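Local coordinates for protein glucokinase (Leishmania braziliensis MHOM/BR/75/M2904, PDB 6EDI) that probably phosphorylates D-glucose at the expense of ATP, as a dimeric glucokinase of the actin-like ATPase superfamily, at residues A137-Y142 with S152-D157; S79-L84 with N131-I136; T185-L190 with R387-R392. All coordinates share one frame; numbering follows the deposited sequence.

Interaction 1 of 3, residues A137-Y142 with S152-D157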
loop_
_atom_site.group_PDB
_atom_site.type_symbol
_atom_site.label_atom_id
_atom_site.label_comp_id
_atom_site.label_asym_id
_atom_site.label_seq_id
_atom_site.Cartn_x
_atom_site.Cartn_y
_atom_site.Cartn_z
ATOM N N ALA A 137 -13.095 -12.684 -16.337
ATOM C CA ALA A 137 -13.737 -11.401 -16.590
ATOM C C ALA A 137 -12.724 -10.511 -17.277
ATOM O O ALA A 137 -11.644 -10.275 -16.735
ATOM C CB ALA A 137 -14.186 -10.765 -15.295
ATOM N N ARG A 138 -13.055 -10.034 -18.471
ATOM C CA ARG A 138 -12.196 -9.079 -19.159
ATOM C C ARG A 138 -12.971 -7.791 -19.373
ATOM O O ARG A 138 -13.984 -7.784 -20.072
ATOM C CB ARG A 138 -11.692 -9.653 -20.489
ATOM C CG ARG A 138 -10.902 -10.937 -20.297
ATOM C CD ARG A 138 -10.289 -11.483 -21.589
ATOM N NE ARG A 138 -9.600 -12.748 -21.338
ATOM C CZ ARG A 138 -10.235 -13.894 -21.097
ATOM N NH1 ARG A 138 -11.560 -13.923 -21.078
ATOM N NH2 ARG A 138 -9.553 -15.010 -20.867
ATOM N N LEU A 139 -12.498 -6.713 -18.751
ATOM C CA LEU A 139 -13.174 -5.421 -18.808
ATOM C C LEU A 139 -13.408 -4.952 -20.248
ATOM O O LEU A 139 -14.459 -4.388 -20.572
ATOM C CB LEU A 139 -12.363 -4.373 -18.037
ATOM C CG LEU A 139 -12.931 -2.958 -18.060
ATOM C CD1 LEU A 139 -14.206 -2.904 -17.252
ATOM C CD2 LEU A 139 -11.913 -1.939 -17.552
ATOM N N VAL A 140 -12.428 -5.203 -21.108
ATOM C CA VAL A 140 -12.499 -4.783 -22.507
ATOM C C VAL A 140 -13.689 -5.402 -23.270
ATOM O O VAL A 140 -14.175 -4.823 -24.245
ATOM C CB VAL A 140 -11.173 -5.092 -23.238
ATOM C CG1 VAL A 140 -10.996 -6.587 -23.410
ATOM C CG2 VAL A 140 -11.119 -4.379 -24.583
ATOM N N ASP A 141 -14.170 -6.563 -22.825
ATOM C CA ASP A 141 -15.307 -7.209 -23.492
ATOM C C ASP A 141 -16.652 -6.573 -23.140
ATOM O O ASP A 141 -17.681 -6.915 -23.729
ATOM C CB ASP A 141 -15.361 -8.705 -23.164
ATOM C CG ASP A 141 -14.225 -9.489 -23.797
ATOM O OD1 ASP A 141 -13.473 -8.908 -24.611
ATOM O OD2 ASP A 141 -14.092 -10.691 -23.480
ATOM N N TYR A 142 -16.641 -5.656 -22.175
ATOM C CA TYR A 142 -17.877 -5.112 -21.617
ATOM C C TYR A 142 -18.424 -3.968 -22.459
ATOM O O TYR A 142 -17.653 -3.235 -23.078
ATOM C CB TYR A 142 -17.653 -4.628 -20.180
ATOM C CG TYR A 142 -17.373 -5.735 -19.187
ATOM C CD1 TYR A 142 -17.470 -7.075 -19.553
ATOM C CD2 TYR A 142 -17.018 -5.433 -17.883
ATOM C CE1 TYR A 142 -17.213 -8.082 -18.654
ATOM C CE2 TYR A 142 -16.764 -6.426 -16.966
ATOM C CZ TYR A 142 -16.862 -7.751 -17.358
ATOM O OH TYR A 142 -16.606 -8.748 -16.454
ATOM N N SER A 152 -13.499 2.995 -16.418
ATOM C CA SER A 152 -14.062 1.725 -15.977
ATOM C C SER A 152 -13.019 0.770 -15.387
ATOM O O SER A 152 -11.859 0.787 -15.777
ATOM C CB SER A 152 -14.788 1.055 -17.138
ATOM O OG SER A 152 -15.814 1.896 -17.624
ATOM N N ALA A 153 -13.437 -0.073 -14.452
ATOM C CA ALA A 153 -12.486 -0.980 -13.816
ATOM C C ALA A 153 -13.206 -2.149 -13.206
ATOM O O ALA A 153 -14.365 -2.027 -12.787
ATOM C CB ALA A 153 -11.700 -0.253 -12.732
ATOM N N LEU A 154 -12.513 -3.280 -13.149
ATOM C CA LEU A 154 -12.909 -4.357 -12.270
ATOM C C LEU A 154 -12.318 -4.046 -10.906
ATOM O O LEU A 154 -11.185 -3.591 -10.801
ATOM C CB LEU A 154 -12.381 -5.704 -12.770
ATOM C CG LEU A 154 -12.830 -6.090 -14.171
ATOM C CD1 LEU A 154 -12.173 -7.389 -14.619
ATOM C CD2 LEU A 154 -14.331 -6.199 -14.207
ATOM N N LEU A 155 -13.100 -4.271 -9.863
ATOM C CA LEU A 155 -12.640 -4.034 -8.511
ATOM C C LEU A 155 -12.678 -5.323 -7.697
ATOM O O LEU A 155 -13.626 -6.127 -7.801
ATOM C CB LEU A 155 -13.517 -2.982 -7.835
ATOM C CG LEU A 155 -13.757 -1.658 -8.570
ATOM C CD1 LEU A 155 -14.819 -0.845 -7.839
ATOM C CD2 LEU A 155 -12.472 -0.842 -8.733
ATOM N N ASN A 156 -11.646 -5.514 -6.884
ATOM C CA ASN A 156 -11.697 -6.511 -5.819
ATOM C C ASN A 156 -12.815 -6.150 -4.869
ATOM O O ASN A 156 -13.159 -4.977 -4.728
ATOM C CB ASN A 156 -10.373 -6.541 -5.040
ATOM C CG ASN A 156 -9.355 -7.483 -5.652
ATOM O OD1 ASN A 156 -9.492 -8.711 -5.555
ATOM N ND2 ASN A 156 -8.323 -6.917 -6.284
ATOM N N ASP A 157 -13.392 -7.159 -4.229
ATOM C CA ASP A 157 -14.458 -6.967 -3.249
ATOM C C ASP A 157 -14.091 -5.890 -2.200
ATOM O O ASP A 157 -14.858 -4.943 -1.962
ATOM C CB ASP A 157 -14.827 -8.344 -2.633
ATOM C CG ASP A 157 -15.357 -8.253 -1.202
ATOM O OD1 ASP A 157 -16.213 -7.391 -0.904
ATOM O OD2 ASP A 157 -14.932 -9.082 -0.370
#
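In the actin-like ATPase fold, the outermost strand 152-156 of a mixed six-strand sheet is met by the end of a small antiparallel sheet, where strand 137-138 runs into the 3-10 turn 139-141. No hydrogen bond joins the segments; methyls meet side chains and backbone carbonyls, illustrating how leucines of strand and turn can join a sheet to its neighbour. Its tight part is built on Leu154 and Leu139. With CG anti to the carbonyl carbon (chi1 -58°), Leu154 sends its two methyls to different partners: CD1 lies 3.6 Å from Ala137 O and 4.0 Å from Ala137 CB, while CD2 comes 3.7 Å from Tyr142 CE2. The Tyr142 side chain crosses that of Leu154 at about a right angle, and one face of its ring is covered near the rim by Arg138 O and Leu139 CA. The Tyr142 and Phe88 rings also meet edge-to-face. The loose side belongs to the turn, whose Val140 and Asp141, like Arg138 before them, are exposed and leave strand 152-156 untouched. The turn is closed by its own backbone bonds, Asp141 N to Arg138 O and Tyr142 N to Leu139 O. On the strand's flank, Ala153 packs on Val224 of the second subunit. Leu139, its CG anti to the backbone N (chi1 178°), reaches back to the strand and sets CD2 3.3 Å from Ser152 O.

Interaction 2 of 3, residues S79-L84 with N131-I136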
loop_
_atom_site.group_PDB
_atom_site.type_symbol
_atom_site.label_atom_id
_atom_site.label_comp_id
_atom_site.label_asym_id
_atom_site.label_seq_id
_atom_site.Cartn_x
_atom_site.Cartn_y
_atom_site.Cartn_z
ATOM N N SER A 79 -22.796 -20.759 -13.788
ATOM C CA SER A 79 -21.648 -20.686 -12.878
ATOM C C SER A 79 -20.415 -20.170 -13.617
ATOM O O SER A 79 -19.322 -20.716 -13.481
ATOM C CB SER A 79 -21.362 -22.058 -12.250
ATOM O OG SER A 79 -22.435 -22.480 -11.423
ATOM N N ASP A 80 -20.614 -19.111 -14.400
ATOM C CA ASP A 80 -19.618 -18.630 -15.352
ATOM C C ASP A 80 -19.609 -17.100 -15.372
ATOM O O ASP A 80 -20.639 -16.474 -15.645
ATOM C CB ASP A 80 -19.941 -19.181 -16.750
ATOM C CG ASP A 80 -18.875 -18.851 -17.793
ATOM O OD1 ASP A 80 -18.093 -17.888 -17.612
ATOM O OD2 ASP A 80 -18.832 -19.554 -18.826
ATOM N N ILE A 81 -18.438 -16.512 -15.115
ATOM C CA ILE A 81 -18.293 -15.054 -14.999
ATOM C C ILE A 81 -18.587 -14.317 -16.304
ATOM O O ILE A 81 -18.948 -13.136 -16.293
ATOM C CB ILE A 81 -16.871 -14.660 -14.499
ATOM C CG1 ILE A 81 -16.858 -13.235 -13.947
ATOM C CG2 ILE A 81 -15.841 -14.815 -15.605
ATOM C CD1 ILE A 81 -17.691 -13.078 -12.698
ATOM N N ARG A 82 -18.418 -15.009 -17.428
ATOM C CA ARG A 82 -18.642 -14.409 -18.742
ATOM C C ARG A 82 -20.128 -14.161 -18.982
ATOM O O ARG A 82 -20.505 -13.433 -19.895
ATOM C CB ARG A 82 -18.052 -15.299 -19.839
ATOM C CG ARG A 82 -16.528 -15.418 -19.771
ATOM C CD ARG A 82 -15.996 -16.600 -20.556
ATOM N NE ARG A 82 -16.363 -17.875 -19.944
ATOM C CZ ARG A 82 -15.907 -19.057 -20.348
ATOM N NH1 ARG A 82 -15.065 -19.130 -21.370
ATOM N NH2 ARG A 82 -16.296 -20.167 -19.735
ATOM N N GLN A 83 -20.970 -14.754 -18.143
ATOM C CA GLN A 83 -22.409 -14.497 -18.202
ATOM C C GLN A 83 -22.753 -13.036 -17.868
ATOM O O GLN A 83 -23.851 -12.576 -18.158
ATOM C CB GLN A 83 -23.186 -15.469 -17.302
ATOM C CG GLN A 83 -24.700 -15.461 -17.527
ATOM C CD GLN A 83 -25.421 -16.629 -16.865
ATOM O OE1 GLN A 83 -24.842 -17.360 -16.055
ATOM N NE2 GLN A 83 -26.692 -16.815 -17.215
ATOM N N LEU A 84 -21.808 -12.293 -17.286
ATOM C CA LEU A 84 -22.029 -10.864 -17.067
ATOM C C LEU A 84 -22.370 -10.178 -18.393
ATOM O O LEU A 84 -23.190 -9.271 -18.425
ATOM C CB LEU A 84 -20.815 -10.188 -16.406
ATOM C CG LEU A 84 -20.432 -10.669 -15.001
ATOM C CD1 LEU A 84 -19.388 -9.772 -14.388
ATOM C CD2 LEU A 84 -21.643 -10.695 -14.114
ATOM N N ASN A 131 -12.558 -19.661 -7.829
ATOM C CA ASN A 131 -12.573 -21.056 -7.401
ATOM C C ASN A 131 -13.913 -21.748 -7.682
ATOM O O ASN A 131 -13.947 -22.963 -7.911
ATOM C CB ASN A 131 -12.194 -21.183 -5.919
ATOM C CG ASN A 131 -13.120 -20.394 -5.019
ATOM O OD1 ASN A 131 -13.551 -19.296 -5.373
ATOM N ND2 ASN A 131 -13.447 -20.954 -3.853
ATOM N N ASN A 132 -15.006 -20.979 -7.678
ATOM C CA ASN A 132 -16.345 -21.560 -7.873
ATOM C C ASN A 132 -17.113 -21.090 -9.129
ATOM O O ASN A 132 -18.270 -21.465 -9.350
ATOM C CB ASN A 132 -17.205 -21.434 -6.598
ATOM C CG ASN A 132 -17.596 -20.001 -6.271
ATOM O OD1 ASN A 132 -17.658 -19.139 -7.146
ATOM N ND2 ASN A 132 -17.884 -19.745 -4.995
ATOM N N LEU A 133 -16.467 -20.265 -9.941
ATOM C CA LEU A 133 -17.048 -19.830 -11.200
ATOM C C LEU A 133 -16.070 -20.145 -12.314
ATOM O O LEU A 133 -14.862 -20.257 -12.082
ATOM C CB LEU A 133 -17.351 -18.327 -11.192
ATOM C CG LEU A 133 -18.429 -17.810 -10.244
ATOM C CD1 LEU A 133 -18.433 -16.294 -10.227
ATOM C CD2 LEU A 133 -19.773 -18.336 -10.689
ATOM N N LYS A 134 -16.605 -20.272 -13.521
ATOM C CA LYS A 134 -15.808 -20.509 -14.714
ATOM C C LYS A 134 -15.427 -19.188 -15.381
ATOM O O LYS A 134 -16.105 -18.180 -15.206
ATOM C CB LYS A 134 -16.642 -21.326 -15.696
ATOM C CG LYS A 134 -15.830 -22.128 -16.664
ATOM C CD LYS A 134 -16.130 -23.604 -16.514
ATOM C CE LYS A 134 -14.847 -24.408 -16.683
ATOM N NZ LYS A 134 -14.029 -23.882 -17.809
ATOM N N GLY A 135 -14.347 -19.193 -16.156
ATOM C CA GLY A 135 -14.074 -18.092 -17.058
ATOM C C GLY A 135 -13.246 -16.964 -16.477
ATOM O O GLY A 135 -12.956 -16.927 -15.276
ATOM N N ILE A 136 -12.877 -16.039 -17.352
ATOM C CA ILE A 136 -12.158 -14.839 -16.960
ATOM C C ILE A 136 -13.009 -13.615 -17.283
ATOM O O ILE A 136 -13.615 -13.535 -18.355
ATOM C CB ILE A 136 -10.802 -14.755 -17.685
ATOM C CG1 ILE A 136 -9.989 -16.029 -17.429
ATOM C CG2 ILE A 136 -10.033 -13.491 -17.281
ATOM C CD1 ILE A 136 -9.723 -16.318 -15.964
#
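A single parallel beta bridge pairs Asp80 with Lys134, joining the loop ahead of helix 84-98 to the loop that leads into strand 137-138, and Asp80 also opens an Asx turn. Two backbone hydrogen bonds make the bridge: Lys134 N gives to Ser79 O at 2.8 Å, in the carbonyl plane and on a lone pair, and Ile81 N gives to Lys134 O at 2.9 Å and a straight 167°. Both peptide groups of Lys134 are thus held by residues flanking Asp80.

The electrostatic part lies within 79-84. Asp80 CG stands anti to the backbone N (chi1 -174°), which lets OD1 accept from Arg82 N, closing the Asx turn, and also from Arg82 NE at 2.9 Å through its syn lone pair. Arg82 NH2 holds OD2 at 2.8 Å from above the carboxylate plane, completing a side-on salt bridge. Lys78 is a second cationic partner of OD2, and this surplus of positive charge probably favours an ionised carboxylate.

Packing completes the contact. Ile81 and Leu133 cross at about a right angle with their CD1 atoms 4.1 Å apart, and Ile81 also leans on Val47 of strand 41-48. Gly135, at phi 90°, lies where a CB would clash with Asp80 OD1 and Arg82 NE; instead, its CA sits over one guanidinium face of Arg82, 3.7 Å from NE.

Interaction 3 of 3, residues T185-L190 with R387-R392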
loop_
_atom_site.group_PDB
_atom_site.type_symbol
_atom_site.label_atom_id
_atom_site.label_comp_id
_atom_site.label_asym_id
_atom_site.label_seq_id
_atom_site.Cartn_x
_atom_site.Cartn_y
_atom_site.Cartn_z
ATOM N N THR A 185 -4.423 10.649 18.003
ATOM C CA THR A 185 -3.794 11.905 18.397
ATOM C C THR A 185 -3.633 12.894 17.250
ATOM O O THR A 185 -3.456 14.090 17.477
ATOM C CB THR A 185 -2.396 11.652 18.961
ATOM O OG1 THR A 185 -1.665 10.856 18.029
ATOM C CG2 THR A 185 -2.464 10.922 20.278
ATOM N N GLN A 186 -3.661 12.388 16.023
ATOM C CA GLN A 186 -3.387 13.199 14.845
ATOM C C GLN A 186 -4.656 13.679 14.152
ATOM O O GLN A 186 -4.584 14.366 13.125
ATOM C CB GLN A 186 -2.553 12.379 13.853
ATOM C CG GLN A 186 -1.786 13.207 12.823
ATOM C CD GLN A 186 -1.001 12.355 11.837
ATOM O OE1 GLN A 186 -1.357 11.213 11.559
ATOM N NE2 GLN A 186 0.078 12.915 11.305
ATOM N N TRP A 187 -5.817 13.298 14.687
ATOM C CA TRP A 187 -7.083 13.646 14.039
ATOM C C TRP A 187 -7.286 15.157 13.923
ATOM O O TRP A 187 -7.489 15.671 12.817
ATOM C CB TRP A 187 -8.313 13.000 14.722
ATOM C CG TRP A 187 -9.561 13.478 14.018
ATOM C CD1 TRP A 187 -10.430 14.459 14.430
ATOM C CD2 TRP A 187 -10.016 13.050 12.734
ATOM N NE1 TRP A 187 -11.410 14.652 13.474
ATOM C CE2 TRP A 187 -11.176 13.796 12.424
ATOM C CE3 TRP A 187 -9.563 12.093 11.817
ATOM C CZ2 TRP A 187 -11.886 13.611 11.231
ATOM C CZ3 TRP A 187 -10.263 11.917 10.630
ATOM C CH2 TRP A 187 -11.412 12.668 10.348
ATOM N N ASP A 188 -7.218 15.861 15.054
ATOM C CA ASP A 188 -7.490 17.303 15.092
ATOM C C ASP A 188 -6.573 18.100 14.174
ATOM O O ASP A 188 -6.998 19.054 13.532
ATOM C CB ASP A 188 -7.381 17.851 16.525
ATOM C CG ASP A 188 -8.460 17.317 17.448
ATOM O OD1 ASP A 188 -9.509 16.867 16.947
ATOM O OD2 ASP A 188 -8.250 17.354 18.679
ATOM N N ALA A 189 -5.312 17.699 14.107
ATOM C CA ALA A 189 -4.350 18.425 13.298
ATOM C C ALA A 189 -4.664 18.299 11.810
ATOM O O ALA A 189 -4.294 19.161 11.015
ATOM C CB ALA A 189 -2.945 17.946 13.596
ATOM N N LEU A 190 -5.359 17.229 11.436
ATOM C CA LEU A 190 -5.624 16.967 10.021
ATOM C C LEU A 190 -7.092 17.042 9.631
ATOM O O LEU A 190 -7.416 16.855 8.466
ATOM C CB LEU A 190 -5.078 15.586 9.618
ATOM C CG LEU A 190 -3.702 15.608 8.946
ATOM C CD1 LEU A 190 -2.635 16.065 9.913
ATOM C CD2 LEU A 190 -3.365 14.247 8.371
ATOM N N ARG A 387 -1.702 7.605 16.633
ATOM C CA ARG A 387 -2.075 8.742 15.788
ATOM C C ARG A 387 -3.375 8.479 15.046
ATOM O O ARG A 387 -4.056 9.415 14.619
ATOM C CB ARG A 387 -0.976 9.052 14.775
ATOM C CG ARG A 387 0.371 9.393 15.400
ATOM C CD ARG A 387 1.402 9.615 14.310
ATOM N NE ARG A 387 2.719 9.993 14.831
ATOM C CZ ARG A 387 3.745 10.337 14.065
ATOM N NH1 ARG A 387 3.594 10.363 12.749
ATOM N NH2 ARG A 387 4.917 10.661 14.610
ATOM N N THR A 388 -3.707 7.197 14.898
ATOM C CA THR A 388 -4.795 6.755 14.025
ATOM C C THR A 388 -6.153 6.651 14.723
ATOM O O THR A 388 -6.274 6.056 15.795
ATOM C CB THR A 388 -4.431 5.398 13.354
ATOM O OG1 THR A 388 -3.240 5.566 12.572
ATOM C CG2 THR A 388 -5.563 4.906 12.452
ATOM N N THR A 389 -7.171 7.235 14.094
ATOM C CA THR A 389 -8.548 7.156 14.557
ATOM C C THR A 389 -9.150 5.855 14.038
ATOM O O THR A 389 -9.106 5.597 12.832
ATOM C CB THR A 389 -9.349 8.368 14.028
ATOM O OG1 THR A 389 -8.829 9.567 14.616
ATOM C CG2 THR A 389 -10.833 8.248 14.343
ATOM N N PHE A 390 -9.688 5.023 14.937
ATOM C CA PHE A 390 -10.311 3.758 14.533
ATOM C C PHE A 390 -11.820 3.875 14.503
ATOM O O PHE A 390 -12.418 4.499 15.385
ATOM C CB PHE A 390 -9.926 2.603 15.458
ATOM C CG PHE A 390 -8.639 1.917 15.077
ATOM C CD1 PHE A 390 -7.449 2.629 15.000
ATOM C CD2 PHE A 390 -8.621 0.558 14.810
ATOM C CE1 PHE A 390 -6.265 1.990 14.656
ATOM C CE2 PHE A 390 -7.458 -0.091 14.476
ATOM C CZ PHE A 390 -6.272 0.621 14.388
ATOM N N LEU A 391 -12.411 3.300 13.461
ATOM C CA LEU A 391 -13.860 3.306 13.266
ATOM C C LEU A 391 -14.364 1.879 13.063
ATOM O O LEU A 391 -13.614 1.008 12.627
ATOM C CB LEU A 391 -14.244 4.161 12.048
ATOM C CG LEU A 391 -13.762 5.607 11.945
ATOM C CD1 LEU A 391 -14.312 6.216 10.664
ATOM C CD2 LEU A 391 -14.192 6.432 13.152
ATOM N N ARG A 392 -15.652 1.675 13.340
ATOM C CA ARG A 392 -16.327 0.387 13.286
ATOM C C ARG A 392 -17.627 0.531 12.525
ATOM O O ARG A 392 -18.415 1.413 12.850
ATOM C CB ARG A 392 -16.766 0.047 14.693
ATOM C CG ARG A 392 -16.134 -1.104 15.323
ATOM C CD ARG A 392 -16.642 -1.093 16.733
ATOM N NE ARG A 392 -18.086 -1.214 16.719
ATOM C CZ ARG A 392 -18.892 -0.622 17.587
ATOM N NH1 ARG A 392 -18.382 0.125 18.546
ATOM N NH2 ARG A 392 -20.200 -0.796 17.491
HETATM O O HOH W 1 1.427 10.008 10.992
#
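Gln186 overlaps the root of the Arg387 side chain, its CB 3.8 Å from Arg387 CB, where the loop entering the short, weakly bonded helix 187-190 passes the residues just before strand 389-393. That strand belongs to the second mixed six-strand sheet of this actin-like ATPase fold and lies next to the edge strand 178-182, so the contact fastens the connection leaving an edge strand to the lead-in of the strand beside it.

The backbone link is modest: Gln186 N donates to Arg387 O in a weak hydrogen bond of 3.3 Å. The side chains add a water-mediated link. The Gln186 chain, with CG anti to the backbone N (chi1 -160°), and the straight Arg387 chain cross obliquely, leaving their amide and guanidinium planes 62° apart. A water spans the gap between the tips, accepting from Arg387 NH1 at 2.8 Å in the plane of the guanidinium and donating to Gln186 OE1 at 3.1 Å. The two polar ends are therefore coupled through solvent.

Thr185 borders the exposed side. Its OG1, in the crowded position between the backbone N and the carbonyl carbon (chi1 52°), rests 3.1 Å from Arg387 CA and makes a weak hydrogen bond to Ser386 O.

Further inward the contact becomes buried. Trp187 CG is anti to the backbone N, and the indole packs among Thr345, Leu344 and Thr199 while NE1 is bonded to Lys194 O. Thr389 faces the segment 185-190, but its hydroxyl is engaged by Gly184 N, one residue before that segment. With OG1 anti to the carbonyl carbon, the same oxygen also touches the base of the tryptophan, lying 3.5 Å from Trp187 CB.

From the N terminus, interaction 2 closes first, bringing 79-84 together with 131-136 across 46 residues that include most of helix 84-98 and strand 110-117. Interaction 1 opens at the next residue and closes a short loop onto strand 152-156. The two follow in series and touch: Ala137 N meets Ile81 CG2 at 3.6 Å, and Tyr142 OH meets Leu84 CD1. Together they tie the small antiparallel sheet and the start of helix 84-98 to the first mixed sheet. Interaction 3 spans 196 residues, joining the connection after edge strand 178-182 to the lead-in of strand 389-393 of the second mixed sheet, on the opposite side of the chain's centre. None nests or crosses.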